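Mercuric reductase (Metallosphaera sedula, PDB 4YWO) probably reduces mercuric ion to elemental mercury with electrons from NADPH, working as an FAD-containing homodimer of the pyridine nucleotide-disulfide oxidoreductase family. Local coordinates at residues I32-N35 with K40-L43; N35-K40 with A328-H333; I288-E293 with I301-D306; G321-E326 with K334-N339. All coordinates share one frame; numbering follows the deposited sequence.

Contact 1 of 4, residues I32-N35 with K40-L43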
loop_
_atom_site.group_PDB
_atom_site.type_symbol
_atom_site.label_atom_id
_atom_site.label_comp_id
_atom_site.label_asym_id
_atom_site.label_seq_id
_atom_site.Cartn_x
_atom_site.Cartn_y
_atom_site.Cartn_z
ATOM N N ILE A 32 -0.631 -0.387 -29.047
ATOM C CA ILE A 32 -1.698 -1.289 -28.522
ATOM C C ILE A 32 -3.065 -0.672 -28.769
ATOM O O ILE A 32 -3.960 -1.361 -29.317
ATOM C CB ILE A 32 -1.478 -1.610 -27.057
ATOM C CG1 ILE A 32 -0.227 -2.413 -26.960
ATOM C CG2 ILE A 32 -2.767 -2.321 -26.492
ATOM C CD1 ILE A 32 0.211 -2.633 -25.530
ATOM N N LYS A 33 -3.219 0.592 -28.435
ATOM C CA LYS A 33 -4.412 1.313 -28.696
ATOM C C LYS A 33 -4.776 1.314 -30.150
ATOM O O LYS A 33 -5.958 1.237 -30.481
ATOM C CB LYS A 33 -4.364 2.695 -28.211
ATOM C CG LYS A 33 -5.622 3.486 -28.399
ATOM C CD LYS A 33 -6.751 2.745 -27.665
ATOM C CE LYS A 33 -7.682 3.767 -27.029
ATOM N NZ LYS A 33 -8.559 3.224 -25.932
ATOM N N ALA A 34 -3.790 1.488 -31.012
ATOM C CA ALA A 34 -4.090 1.486 -32.439
ATOM C C ALA A 34 -4.714 0.117 -32.891
ATOM O O ALA A 34 -5.743 0.120 -33.621
ATOM C CB ALA A 34 -2.803 1.778 -33.226
ATOM N N ASN A 35 -4.138 -0.974 -32.449
ATOM C CA ASN A 35 -4.654 -2.331 -32.719
ATOM C C ASN A 35 -6.085 -2.484 -32.234
ATOM O O ASN A 35 -6.914 -3.075 -32.945
ATOM C CB ASN A 35 -3.761 -3.406 -32.090
ATOM C CG ASN A 35 -2.672 -3.851 -32.982
ATOM O OD1 ASN A 35 -2.695 -4.952 -33.426
ATOM N ND2 ASN A 35 -1.669 -3.023 -33.226
ATOM N N LYS A 40 -3.331 -1.016 -38.009
ATOM C CA LYS A 40 -1.998 -1.524 -37.986
ATOM C C LYS A 40 -1.021 -0.340 -38.159
ATOM O O LYS A 40 -0.821 0.194 -39.251
ATOM C CB LYS A 40 -1.766 -2.524 -39.079
ATOM C CG LYS A 40 -0.402 -3.153 -39.011
ATOM C CD LYS A 40 -0.158 -3.923 -40.285
ATOM C CE LYS A 40 1.259 -4.389 -40.353
ATOM N NZ LYS A 40 1.355 -5.329 -41.499
ATOM N N PRO A 41 -0.370 0.069 -37.055
ATOM C CA PRO A 41 0.503 1.218 -37.205
ATOM C C PRO A 41 1.850 0.893 -37.676
ATOM O O PRO A 41 2.310 -0.259 -37.584
ATOM C CB PRO A 41 0.623 1.754 -35.744
ATOM C CG PRO A 41 0.396 0.544 -34.877
ATOM C CD PRO A 41 -0.463 -0.443 -35.681
ATOM N N VAL A 42 2.588 1.905 -38.136
ATOM C CA VAL A 42 3.981 1.760 -38.366
ATOM C C VAL A 42 4.621 2.262 -37.050
ATOM O O VAL A 42 4.243 3.308 -36.542
ATOM C CB VAL A 42 4.474 2.654 -39.522
ATOM C CG1 VAL A 42 5.953 2.475 -39.672
ATOM C CG2 VAL A 42 3.742 2.336 -40.806
ATOM N N LEU A 43 5.547 1.503 -36.516
ATOM C CA LEU A 43 6.229 1.845 -35.237
ATOM C C LEU A 43 7.701 1.952 -35.517
ATOM O O LEU A 43 8.354 0.971 -36.029
ATOM C CB LEU A 43 5.946 0.727 -34.208
ATOM C CG LEU A 43 6.660 0.882 -32.853
ATOM C CD1 LEU A 43 6.183 2.107 -32.148
ATOM C CD2 LEU A 43 6.334 -0.344 -32.013
#
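Ala-34 and Pro-41 meet methyl to ring, and with this touch the first helix of the FAD-binding domain is laid against the chain leading into strand 42-45. CB of Ala-34 points from helix 25-36 at the proline and rests 3.8 Å from Pro-41 CG, with Pro-41 CD slightly farther from the same methyl at 4.1 Å. This is the close-packed part of the contact. Both residues are buried, and each has a second neighbour on strand 16-21, the alanine on Leu-18 and the proline on Ile-20, while Thr-325 of helix 314-330 also packs on Ala-34. The three elements form the beta-alpha-beta unit of a Rossmann-type fold, strand 16-21, helix 25-36 and strand 42-45, in which a helix crosses over between two parallel strands.

Toward the outer side the contact thins. Asn-35 is partly exposed, and its side chain crosses that of Pro-41 at about a right angle, with ND2 lying 3.8 Å from Pro-41 CD. Two hydrogen bonds hold the amide there: OD1 accepts from the backbone N of Asp-112, and ND2 donates to the carbonyl O of Met-31, one turn back in the helix. Lys-40 is exposed, its side chain leaving the backbone on the side away from the helix and touching Asp-112.

No hydrogen bond passes between the two segments, so their cohesion rests on carbon packing; with the polar needs of the Asn-35 amide met by Asp-112 N and Met-31 O, Pro-41 meets it by van der Waals contact alone.

Contact 2 of 4, residues N35-K40 with A328-H333; sequences NELGVK and ALTGSH
Leu-37 and Leu-329 mark the closest backbone approach, with their CA atoms 7.7 Å apart, at a place where two helices end side by side. Helix 25-36 stops in a Schellman motif: Val-39 N bonds back to Ala-34 O and Gly-38 N to Asn-35 O, with Gly-38 taking the positive phi of the C-prime position. Helix 314-330 ends at Thr-330, and Gly-331 after it likewise has positive phi.

The groups in closest touch across these ends are all methyls. Val-39 and Leu-329 meet end on, and the Leu-329 methyl CD1 lies 3.9 Å from Val-39 CG2. With Val-39 CG1 anti to the backbone N (chi1 168°), CG2 is the branch left to face the leucine. Here the C-terminal end of the first helix of the Rossmann-type unit is joined to that of a helix nearly 300 residues later in the chain. Leu-37 CD1 touches both neighbours, Thr-330 CG2 at 3.9 Å and Leu-329 CD1 at 4.2 Å. Thr-330 thus divides its two branches: its CG2 touches Leu-37, whose side chain crosses that of the threonine at about a right angle, while OG1 is hydrogen-bonded to Glu-326 O within its own helix and receives a weak bond from Ser-332 N.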
loop_
_atom_site.group_PDB
_atom_site.type_symbol
_atom_site.label_atom_id
_atom_site.label_comp_id
_atom_site.label_asym_id
_atom_site.label_seq_id
_atom_site.Cartn_x
_atom_site.Cartn_y
_atom_site.Cartn_z
ATOM N N ASN A 35 -4.138 -0.974 -32.449
ATOM C CA ASN A 35 -4.654 -2.331 -32.719
ATOM C C ASN A 35 -6.085 -2.484 -32.234
ATOM O O ASN A 35 -6.914 -3.075 -32.945
ATOM C CB ASN A 35 -3.761 -3.406 -32.090
ATOM C CG ASN A 35 -2.672 -3.851 -32.982
ATOM O OD1 ASN A 35 -2.695 -4.952 -33.426
ATOM N ND2 ASN A 35 -1.669 -3.023 -33.226
ATOM N N GLU A 36 -6.357 -2.016 -31.040
ATOM C CA GLU A 36 -7.695 -2.004 -30.428
ATOM C C GLU A 36 -8.715 -1.177 -31.249
ATOM O O GLU A 36 -9.902 -1.481 -31.282
ATOM C CB GLU A 36 -7.647 -1.510 -28.999
ATOM C CG GLU A 36 -6.873 -2.497 -28.088
ATOM C CD GLU A 36 -6.604 -1.978 -26.654
ATOM O OE1 GLU A 36 -6.853 -0.776 -26.358
ATOM O OE2 GLU A 36 -6.169 -2.816 -25.804
ATOM N N LEU A 37 -8.280 -0.130 -31.942
ATOM C CA LEU A 37 -9.153 0.633 -32.806
ATOM C C LEU A 37 -9.076 0.146 -34.227
ATOM O O LEU A 37 -9.529 0.858 -35.159
ATOM C CB LEU A 37 -8.719 2.102 -32.742
ATOM C CG LEU A 37 -8.843 2.638 -31.336
ATOM C CD1 LEU A 37 -8.286 4.067 -31.181
ATOM C CD2 LEU A 37 -10.314 2.446 -30.893
ATOM N N GLY A 38 -8.435 -0.993 -34.473
ATOM C CA GLY A 38 -8.493 -1.606 -35.798
ATOM C C GLY A 38 -7.474 -1.104 -36.816
ATOM O O GLY A 38 -7.636 -1.257 -37.999
ATOM N N VAL A 39 -6.398 -0.492 -36.347
ATOM C CA VAL A 39 -5.353 0.040 -37.202
ATOM C C VAL A 39 -4.010 -0.662 -36.947
ATOM O O VAL A 39 -3.580 -0.824 -35.800
ATOM C CB VAL A 39 -5.204 1.598 -36.920
ATOM C CG1 VAL A 39 -3.944 2.148 -37.569
ATOM C CG2 VAL A 39 -6.457 2.378 -37.379
ATOM N N LYS A 40 -3.331 -1.016 -38.009
ATOM C CA LYS A 40 -1.998 -1.524 -37.986
ATOM C C LYS A 40 -1.021 -0.340 -38.159
ATOM O O LYS A 40 -0.821 0.194 -39.251
ATOM C CB LYS A 40 -1.766 -2.524 -39.079
ATOM C CG LYS A 40 -0.402 -3.153 -39.011
ATOM C CD LYS A 40 -0.158 -3.923 -40.285
ATOM C CE LYS A 40 1.259 -4.389 -40.353
ATOM N NZ LYS A 40 1.355 -5.329 -41.499
ATOM N N ALA A 328 -6.197 10.781 -32.049
ATOM C CA ALA A 328 -5.728 10.892 -33.493
ATOM C C ALA A 328 -6.574 10.072 -34.371
ATOM O O ALA A 328 -6.926 10.592 -35.483
ATOM C CB ALA A 328 -4.246 10.442 -33.588
ATOM N N LEU A 329 -6.981 8.861 -33.958
ATOM C CA LEU A 329 -7.672 7.919 -34.867
ATOM C C LEU A 329 -9.205 8.010 -34.794
ATOM O O LEU A 329 -9.864 7.527 -35.718
ATOM C CB LEU A 329 -7.316 6.492 -34.658
ATOM C CG LEU A 329 -5.872 6.022 -34.775
ATOM C CD1 LEU A 329 -5.622 4.632 -34.322
ATOM C CD2 LEU A 329 -5.469 6.172 -36.260
ATOM N N THR A 330 -9.753 8.606 -33.727
ATOM C CA THR A 330 -11.217 8.601 -33.595
ATOM C C THR A 330 -11.766 9.937 -33.658
ATOM O O THR A 330 -12.959 10.074 -33.771
ATOM C CB THR A 330 -11.697 7.874 -32.286
ATOM O OG1 THR A 330 -11.393 8.676 -31.189
ATOM C CG2 THR A 330 -11.070 6.569 -32.118
ATOM N N GLY A 331 -10.964 10.974 -33.552
ATOM C CA GLY A 331 -11.462 12.290 -33.505
ATOM C C GLY A 331 -11.984 12.720 -32.112
ATOM O O GLY A 331 -12.630 13.756 -31.960
ATOM N N SER A 332 -11.614 11.961 -31.088
ATOM C CA SER A 332 -12.054 12.298 -29.685
ATOM C C SER A 332 -11.253 13.509 -29.165
ATOM O O SER A 332 -10.223 13.999 -29.757
ATOM C CB SER A 332 -11.999 11.058 -28.812
ATOM O OG SER A 332 -10.678 10.499 -28.885
ATOM N N HIS A 333 -11.671 13.977 -27.974
ATOM C CA HIS A 333 -11.145 15.138 -27.366
ATOM C C HIS A 333 -10.807 14.826 -25.871
ATOM O O HIS A 333 -11.010 15.712 -25.022
ATOM C CB HIS A 333 -12.163 16.204 -27.517
ATOM C CG HIS A 333 -12.363 16.608 -28.937
ATOM N ND1 HIS A 333 -11.495 17.457 -29.571
ATOM C CD2 HIS A 333 -13.301 16.245 -29.852
ATOM C CE1 HIS A 333 -11.911 17.639 -30.826
ATOM N NE2 HIS A 333 -12.996 16.918 -31.013
#

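Contact 3 of 4, residues I288-E293 with I301-D306; sequences IKVDDE and IYAAGD. With FAD (flavin-adenine dinucleotide), chain B.
Ile-288 and Val-290 reach the same methyl group, Ala-303 CB, through different branches, and their first torsions explain which. In Ile-288 a chi1 of -63° places CG2 anti to the backbone N, and this branch lies 4.0 Å from Ala-303 CB. In Val-290 a similar value, -64°, puts CG1 anti to the carbonyl carbon, and CG1 is the methyl that packs on the alanine, also at 4.0 Å. The small side chain is therefore met by two beta-branched residues of the loop, while Ile-142 of the neighbouring strand 139-142 touches it as well.

Farther along, Glu-293 O comes to the edge of the Tyr-302 ring, in its plane and 3.6 Å from both CD2 and CE2 of Tyr-302. That carbonyl is hydrogen-bonded by Asn-327 ND2, and the tyrosine hydroxyl is engaged with Arg-295 NE. The bend that brings Glu-293 here is an Asx turn, in which Asp-291 OD1 accepts from Glu-293 N at 2.9 Å.

Strand 301-303 is an outermost strand of the parallel sheet of the FAD-binding domain, and the chain leads on through Ala-304 to Gly-305 and Asp-306, the Gly-Asp pair that binds FAD after this strand in flavoproteins of this family. Gly-305 CA lies 3.3 Å from FAD O2P of the pyrophosphate. The next amide, Asp-306 N, donates to that same oxygen at 3.0 Å in a fairly straight bond of 161°. Asp-306 OD1 receives the ribityl hydroxyl O3' of FAD at 2.6 Å, while OD2 is hydrogen-bonded with Ser-146 OG, which probably helps position the carboxylate.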
loop_
_atom_site.group_PDB
_atom_site.type_symbol
_atom_site.label_atom_id
_atom_site.label_comp_id
_atom_site.label_asym_id
_atom_site.label_seq_id
_atom_site.Cartn_x
_atom_site.Cartn_y
_atom_site.Cartn_z
ATOM N N ILE A 288 7.908 19.144 -26.685
ATOM C CA ILE A 288 6.903 19.398 -27.737
ATOM C C ILE A 288 5.737 20.106 -27.153
ATOM O O ILE A 288 5.099 19.652 -26.154
ATOM C CB ILE A 288 6.541 18.153 -28.539
ATOM C CG1 ILE A 288 7.825 17.671 -29.274
ATOM C CG2 ILE A 288 5.401 18.396 -29.504
ATOM C CD1 ILE A 288 7.668 16.393 -30.024
ATOM N N LYS A 289 5.372 21.208 -27.786
ATOM C CA LYS A 289 4.136 21.984 -27.458
ATOM C C LYS A 289 2.917 21.350 -27.932
ATOM O O LYS A 289 2.708 21.088 -29.136
ATOM C CB LYS A 289 4.253 23.385 -28.058
ATOM C CG LYS A 289 3.087 24.320 -27.644
ATOM C CD LYS A 289 3.579 25.712 -28.085
ATOM C CE LYS A 289 2.776 26.840 -27.501
ATOM N NZ LYS A 289 1.323 26.667 -27.728
ATOM N N VAL A 290 2.030 21.008 -26.964
ATOM C CA VAL A 290 0.762 20.368 -27.229
ATOM C C VAL A 290 -0.382 21.014 -26.428
ATOM O O VAL A 290 -0.102 21.675 -25.406
ATOM C CB VAL A 290 0.668 18.820 -26.938
ATOM C CG1 VAL A 290 1.612 18.037 -27.846
ATOM C CG2 VAL A 290 0.907 18.516 -25.425
ATOM N N ASP A 291 -1.589 20.822 -26.929
ATOM C CA ASP A 291 -2.782 21.229 -26.138
ATOM C C ASP A 291 -3.138 20.142 -25.128
ATOM O O ASP A 291 -2.435 19.174 -25.044
ATOM C CB ASP A 291 -3.922 21.630 -27.052
ATOM C CG ASP A 291 -4.472 20.517 -27.841
ATOM O OD1 ASP A 291 -4.236 19.330 -27.542
ATOM O OD2 ASP A 291 -5.234 20.781 -28.854
ATOM N N ASP A 292 -4.181 20.300 -24.322
ATOM C CA ASP A 292 -4.565 19.210 -23.378
ATOM C C ASP A 292 -4.970 17.915 -23.974
ATOM O O ASP A 292 -5.025 16.946 -23.258
ATOM C CB ASP A 292 -5.847 19.623 -22.618
ATOM C CG ASP A 292 -5.634 20.691 -21.717
ATOM O OD1 ASP A 292 -4.462 21.077 -21.546
ATOM O OD2 ASP A 292 -6.665 21.140 -21.151
ATOM N N GLU A 293 -5.290 17.833 -25.280
ATOM C CA GLU A 293 -5.666 16.640 -25.955
ATOM C C GLU A 293 -4.408 15.966 -26.699
ATOM O O GLU A 293 -4.616 14.975 -27.421
ATOM C CB GLU A 293 -6.779 16.955 -27.006
ATOM C CG GLU A 293 -7.976 17.572 -26.287
ATOM C CD GLU A 293 -9.106 18.050 -27.227
ATOM O OE1 GLU A 293 -9.024 17.768 -28.428
ATOM O OE2 GLU A 293 -10.086 18.672 -26.687
ATOM N N ILE A 301 -0.637 15.672 -35.912
ATOM C CA ILE A 301 0.563 15.191 -35.116
ATOM C C ILE A 301 0.215 15.440 -33.640
ATOM O O ILE A 301 -0.090 16.570 -33.210
ATOM C CB ILE A 301 1.853 15.854 -35.523
ATOM C CG1 ILE A 301 2.101 15.572 -36.983
ATOM C CG2 ILE A 301 3.014 15.372 -34.637
ATOM C CD1 ILE A 301 3.386 16.164 -37.521
ATOM N N TYR A 302 0.343 14.330 -32.881
ATOM C CA TYR A 302 0.144 14.341 -31.423
ATOM C C TYR A 302 1.494 13.908 -30.824
ATOM O O TYR A 302 2.421 13.421 -31.520
ATOM C CB TYR A 302 -0.914 13.327 -31.120
ATOM C CG TYR A 302 -2.303 13.744 -31.550
ATOM C CD1 TYR A 302 -2.663 13.603 -32.869
ATOM C CD2 TYR A 302 -3.252 14.107 -30.634
ATOM C CE1 TYR A 302 -3.929 13.976 -33.284
ATOM C CE2 TYR A 302 -4.525 14.506 -31.035
ATOM C CZ TYR A 302 -4.855 14.364 -32.332
ATOM O OH TYR A 302 -6.099 14.687 -32.868
ATOM N N ALA A 303 1.618 14.099 -29.498
ATOM C CA ALA A 303 2.884 13.722 -28.829
ATOM C C ALA A 303 2.552 13.192 -27.401
ATOM O O ALA A 303 1.520 13.531 -26.855
ATOM C CB ALA A 303 3.824 14.831 -28.772
ATOM N N ALA A 304 3.437 12.387 -26.846
ATOM C CA ALA A 304 3.113 11.691 -25.571
ATOM C C ALA A 304 4.424 11.344 -24.901
ATOM O O ALA A 304 5.428 11.019 -25.578
ATOM C CB ALA A 304 2.337 10.460 -25.850
ATOM N N GLY A 305 4.400 11.351 -23.557
ATOM C CA GLY A 305 5.553 10.916 -22.799
ATOM C C GLY A 305 6.536 11.987 -22.452
ATOM O O GLY A 305 6.270 13.211 -22.370
ATOM N N ASP A 306 7.803 11.564 -22.171
ATOM C CA ASP A 306 8.771 12.477 -21.683
ATOM C C ASP A 306 9.134 13.557 -22.687
ATOM O O ASP A 306 9.594 14.634 -22.271
ATOM C CB ASP A 306 10.113 11.747 -21.412
ATOM C CG ASP A 306 10.144 10.869 -20.217
ATOM O OD1 ASP A 306 9.139 10.753 -19.514
ATOM O OD2 ASP A 306 11.287 10.299 -19.983
HETATM P PA FAD B . 11.240 6.596 -24.009
HETATM O O1A FAD B . 10.868 5.262 -23.407
HETATM O O2A FAD B . 12.664 7.091 -23.920
HETATM O O5B FAD B . 10.806 6.587 -25.559
HETATM C C5B FAD B . 11.730 6.978 -26.572
HETATM C C4B FAD B . 12.088 5.769 -27.426
HETATM O O4B FAD B . 11.871 6.072 -28.807
HETATM C C3B FAD B . 13.549 5.386 -27.256
HETATM O O3B FAD B . 13.652 4.049 -26.758
HETATM C C2B FAD B . 14.174 5.478 -28.634
HETATM O O2B FAD B . 14.683 4.199 -29.026
HETATM C C1B FAD B . 13.065 5.910 -29.579
HETATM N N9A FAD B . 13.426 7.199 -30.220
HETATM C C8A FAD B . 13.819 8.314 -29.578
HETATM N N7A FAD B . 14.077 9.319 -30.453
HETATM C C5A FAD B . 13.846 8.844 -31.692
HETATM C C6A FAD B . 13.922 9.379 -33.071
HETATM N N6A FAD B . 14.307 10.656 -33.308
HETATM N N1A FAD B . 13.594 8.549 -34.087
HETATM C C2A FAD B . 13.210 7.278 -33.865
HETATM N N3A FAD B . 13.118 6.728 -32.641
HETATM C C4A FAD B . 13.417 7.446 -31.532
HETATM N N1 FAD B . 9.195 6.549 -13.930
HETATM C C2 FAD B . 8.319 5.994 -13.056
HETATM O O2 FAD B . 7.095 6.179 -13.233
HETATM N N3 FAD B . 8.713 5.251 -12.006
HETATM C C4 FAD B . 10.002 5.006 -11.748
HETATM O O4 FAD B . 10.337 4.311 -10.763
HETATM C C4X FAD B . 11.026 5.577 -12.656
HETATM N N5 FAD B . 12.349 5.376 -12.465
HETATM C C5X FAD B . 13.259 5.911 -13.312
HETATM C C6 FAD B . 14.614 5.691 -13.095
HETATM C C7 FAD B . 15.556 6.237 -13.960
HETATM C C7M FAD B . 17.024 5.997 -13.723
HETATM C C8 FAD B . 15.115 7.058 -15.119
HETATM C C8M FAD B . 16.138 7.648 -16.055
HETATM C C9 FAD B . 13.762 7.280 -15.340
HETATM C C9A FAD B . 12.820 6.734 -14.476
HETATM N N10 FAD B . 11.446 6.955 -14.692
HETATM C C10 FAD B . 10.527 6.384 -13.791
HETATM C "C1'" FAD B . 10.984 7.759 -15.825
HETATM C "C2'" FAD B . 10.467 6.839 -16.924
HETATM O "O2'" FAD B . 11.456 5.847 -17.221
HETATM C "C3'" FAD B . 10.141 7.626 -18.188
HETATM O "O3'" FAD B . 9.275 8.717 -17.860
HETATM C "C4'" FAD B . 9.468 6.737 -19.226
HETATM O "O4'" FAD B . 10.401 5.759 -19.696
HETATM C "C5'" FAD B . 8.960 7.560 -20.404
HETATM O "O5'" FAD B . 8.855 6.728 -21.557
HETATM P P FAD B . 8.742 7.377 -23.026
HETATM O O1P FAD B . 8.267 6.305 -23.979
HETATM O O2P FAD B . 7.981 8.675 -22.912
HETATM O O3P FAD B . 10.275 7.719 -23.378
#

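Contact 4 of 4, residues G321-E326 with K334-N339; sequences GSIATE and KRVDEN
Glu-326 and Lys-334 form the polar link of this contact, a salt bridge in which Lys-334 NZ donates to Glu-326 OE2 at 2.7 Å. The ammonium comes from above the carboxylate plane, 36° out of it. Both chains are extended beyond CG; Glu-326, with CG anti to its own N (chi1 -177°), carries its carboxylate out to the lysine. The second oxygen, OE1, has a long, weak ion pair with Lys-33 of helix 25-36.

Within helix 314-330, Gly-321 O accepts twice, from Thr-325 N at 3.2 Å and from Thr-325 OG1 at 2.9 Å, the two donors arriving on opposite faces of the carbonyl plane. In the loop, Lys-334 O takes a hydrogen bond from Asn-327 ND2, and Asp-337 OD1 closes an Asx turn with Asn-339 N.

Ile-323 supplies the apolar part, its CD1 resting 3.5 Å from Val-336 CB. It also lies against two loop carbonyls, CD1 3.5 Å from Arg-335 O and CG2 3.5 Å from Lys-334 O. Val-336 also packs on Val-434 of the second subunit, so this edge of the contact belongs to the dimer interface.

The returning loop is thus held to the helix by a buried isoleucine, with a charge pair at the more exposed end whose carboxylate probably feels two lysines.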
loop_
_atom_site.group_PDB
_atom_site.type_symbol
_atom_site.label_atom_id
_atom_site.label_comp_id
_atom_site.label_asym_id
_atom_site.label_seq_id
_atom_site.Cartn_x
_atom_site.Cartn_y
_atom_site.Cartn_z
ATOM N N GLY A 321 0.252 7.926 -24.370
ATOM C CA GLY A 321 0.373 7.246 -25.676
ATOM C C GLY A 321 -1.009 6.697 -26.075
ATOM O O GLY A 321 -1.459 6.833 -27.202
ATOM N N SER A 322 -1.787 6.122 -25.098
ATOM C CA SER A 322 -3.131 5.701 -25.397
ATOM C C SER A 322 -4.060 6.786 -25.781
ATOM O O SER A 322 -4.836 6.591 -26.762
ATOM C CB SER A 322 -3.801 4.928 -24.171
ATOM O OG SER A 322 -3.038 3.742 -23.862
ATOM N N ILE A 323 -4.083 7.878 -25.061
ATOM C CA ILE A 323 -5.044 8.957 -25.292
ATOM C C ILE A 323 -4.699 9.666 -26.638
ATOM O O ILE A 323 -5.578 9.968 -27.472
ATOM C CB ILE A 323 -5.000 9.965 -24.212
ATOM C CG1 ILE A 323 -5.694 9.366 -22.987
ATOM C CG2 ILE A 323 -5.769 11.226 -24.551
ATOM C CD1 ILE A 323 -5.578 10.308 -21.816
ATOM N N ALA A 324 -3.423 9.847 -26.879
ATOM C CA ALA A 324 -2.982 10.573 -28.116
ATOM C C ALA A 324 -3.457 9.778 -29.294
ATOM O O ALA A 324 -3.972 10.391 -30.274
ATOM C CB ALA A 324 -1.481 10.754 -28.133
ATOM N N THR A 325 -3.320 8.472 -29.228
ATOM C CA THR A 325 -3.669 7.568 -30.299
ATOM C C THR A 325 -5.200 7.618 -30.528
ATOM O O THR A 325 -5.700 7.720 -31.662
ATOM C CB THR A 325 -3.112 6.237 -30.106
ATOM O OG1 THR A 325 -1.695 6.267 -30.057
ATOM C CG2 THR A 325 -3.575 5.203 -31.101
ATOM N N GLU A 326 -5.960 7.476 -29.441
ATOM C CA GLU A 326 -7.401 7.522 -29.591
ATOM C C GLU A 326 -7.814 8.819 -30.138
ATOM O O GLU A 326 -8.751 8.848 -31.064
ATOM C CB GLU A 326 -8.057 7.224 -28.201
ATOM C CG GLU A 326 -9.547 7.199 -28.331
ATOM C CD GLU A 326 -10.245 6.708 -27.083
ATOM O OE1 GLU A 326 -9.565 6.459 -26.055
ATOM O OE2 GLU A 326 -11.496 6.683 -27.121
ATOM N N LYS A 334 -10.212 13.637 -25.652
ATOM C CA LYS A 334 -9.782 13.116 -24.317
ATOM C C LYS A 334 -8.531 13.763 -23.836
ATOM O O LYS A 334 -7.656 14.216 -24.642
ATOM C CB LYS A 334 -9.641 11.652 -24.333
ATOM C CG LYS A 334 -10.958 11.032 -24.761
ATOM C CD LYS A 334 -11.069 9.563 -24.486
ATOM C CE LYS A 334 -12.538 9.181 -24.718
ATOM N NZ LYS A 334 -12.659 7.715 -24.912
ATOM N N ARG A 335 -8.444 13.852 -22.484
ATOM C CA ARG A 335 -7.374 14.499 -21.797
ATOM C C ARG A 335 -6.872 13.644 -20.674
ATOM O O ARG A 335 -7.591 12.732 -20.256
ATOM C CB ARG A 335 -7.843 15.777 -21.222
ATOM C CG ARG A 335 -8.604 16.500 -22.283
ATOM C CD ARG A 335 -8.877 17.889 -21.880
ATOM N NE ARG A 335 -9.997 17.928 -20.966
ATOM C CZ ARG A 335 -10.365 19.083 -20.401
ATOM N NH1 ARG A 335 -9.735 20.223 -20.738
ATOM N NH2 ARG A 335 -11.354 19.107 -19.526
ATOM N N VAL A 336 -5.649 13.896 -20.192
ATOM C CA VAL A 336 -5.220 13.179 -19.013
ATOM C C VAL A 336 -4.850 14.273 -18.056
ATOM O O VAL A 336 -3.822 14.969 -18.243
ATOM C CB VAL A 336 -4.076 12.156 -19.247
ATOM C CG1 VAL A 336 -2.998 12.770 -20.024
ATOM C CG2 VAL A 336 -3.536 11.611 -17.922
ATOM N N ASP A 337 -5.693 14.366 -17.033
ATOM C CA ASP A 337 -5.508 15.329 -15.894
ATOM C C ASP A 337 -4.243 15.078 -15.074
ATOM O O ASP A 337 -4.215 14.117 -14.280
ATOM C CB ASP A 337 -6.744 15.178 -15.023
ATOM C CG ASP A 337 -6.678 15.965 -13.668
ATOM O OD1 ASP A 337 -5.947 16.993 -13.555
ATOM O OD2 ASP A 337 -7.400 15.511 -12.733
ATOM N N GLU A 338 -3.228 15.918 -15.254
ATOM C CA GLU A 338 -1.950 15.741 -14.576
ATOM C C GLU A 338 -2.040 15.937 -13.064
ATOM O O GLU A 338 -1.140 15.531 -12.330
ATOM C CB GLU A 338 -0.901 16.689 -15.163
ATOM C CG GLU A 338 0.445 16.034 -15.431
ATOM C CD GLU A 338 1.152 16.627 -16.634
ATOM O OE1 GLU A 338 0.467 17.206 -17.502
ATOM O OE2 GLU A 338 2.394 16.514 -16.711
ATOM N N ASN A 339 -3.119 16.559 -12.598
ATOM C CA ASN A 339 -3.276 16.830 -11.097
ATOM C C ASN A 339 -3.923 15.686 -10.329
ATOM O O ASN A 339 -4.166 15.800 -9.148
ATOM C CB ASN A 339 -3.969 18.153 -10.855
ATOM C CG ASN A 339 -3.112 19.342 -11.323
ATOM O OD1 ASN A 339 -1.856 19.304 -11.307
ATOM N ND2 ASN A 339 -3.784 20.404 -11.723
#

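From the N terminus, contact 1 comes first, closing the short connection between helix 25-36 and strand 42-45. Contact 2 starts from the same stretch, sharing Asn-35 and Lys-40, but spans 287 residues to the end of helix 314-330. Contact 3, a local closure leading into strand 301-303, falls wholly within that long span. Contact 4 folds the loop after helix 314-330 back on the helix, and its segments alternate with those of contact 2, so the two cross. Helix 314-330 is the common element: contacts 2 and 4 use it, and Lys-33 and Ala-34 of contact 1 and Tyr-302 and Ala-304 of contact 3 pack against it. Contacts 1 and 3 reach the same parallel sheet; contact 2 joins the helix to helix 25-36.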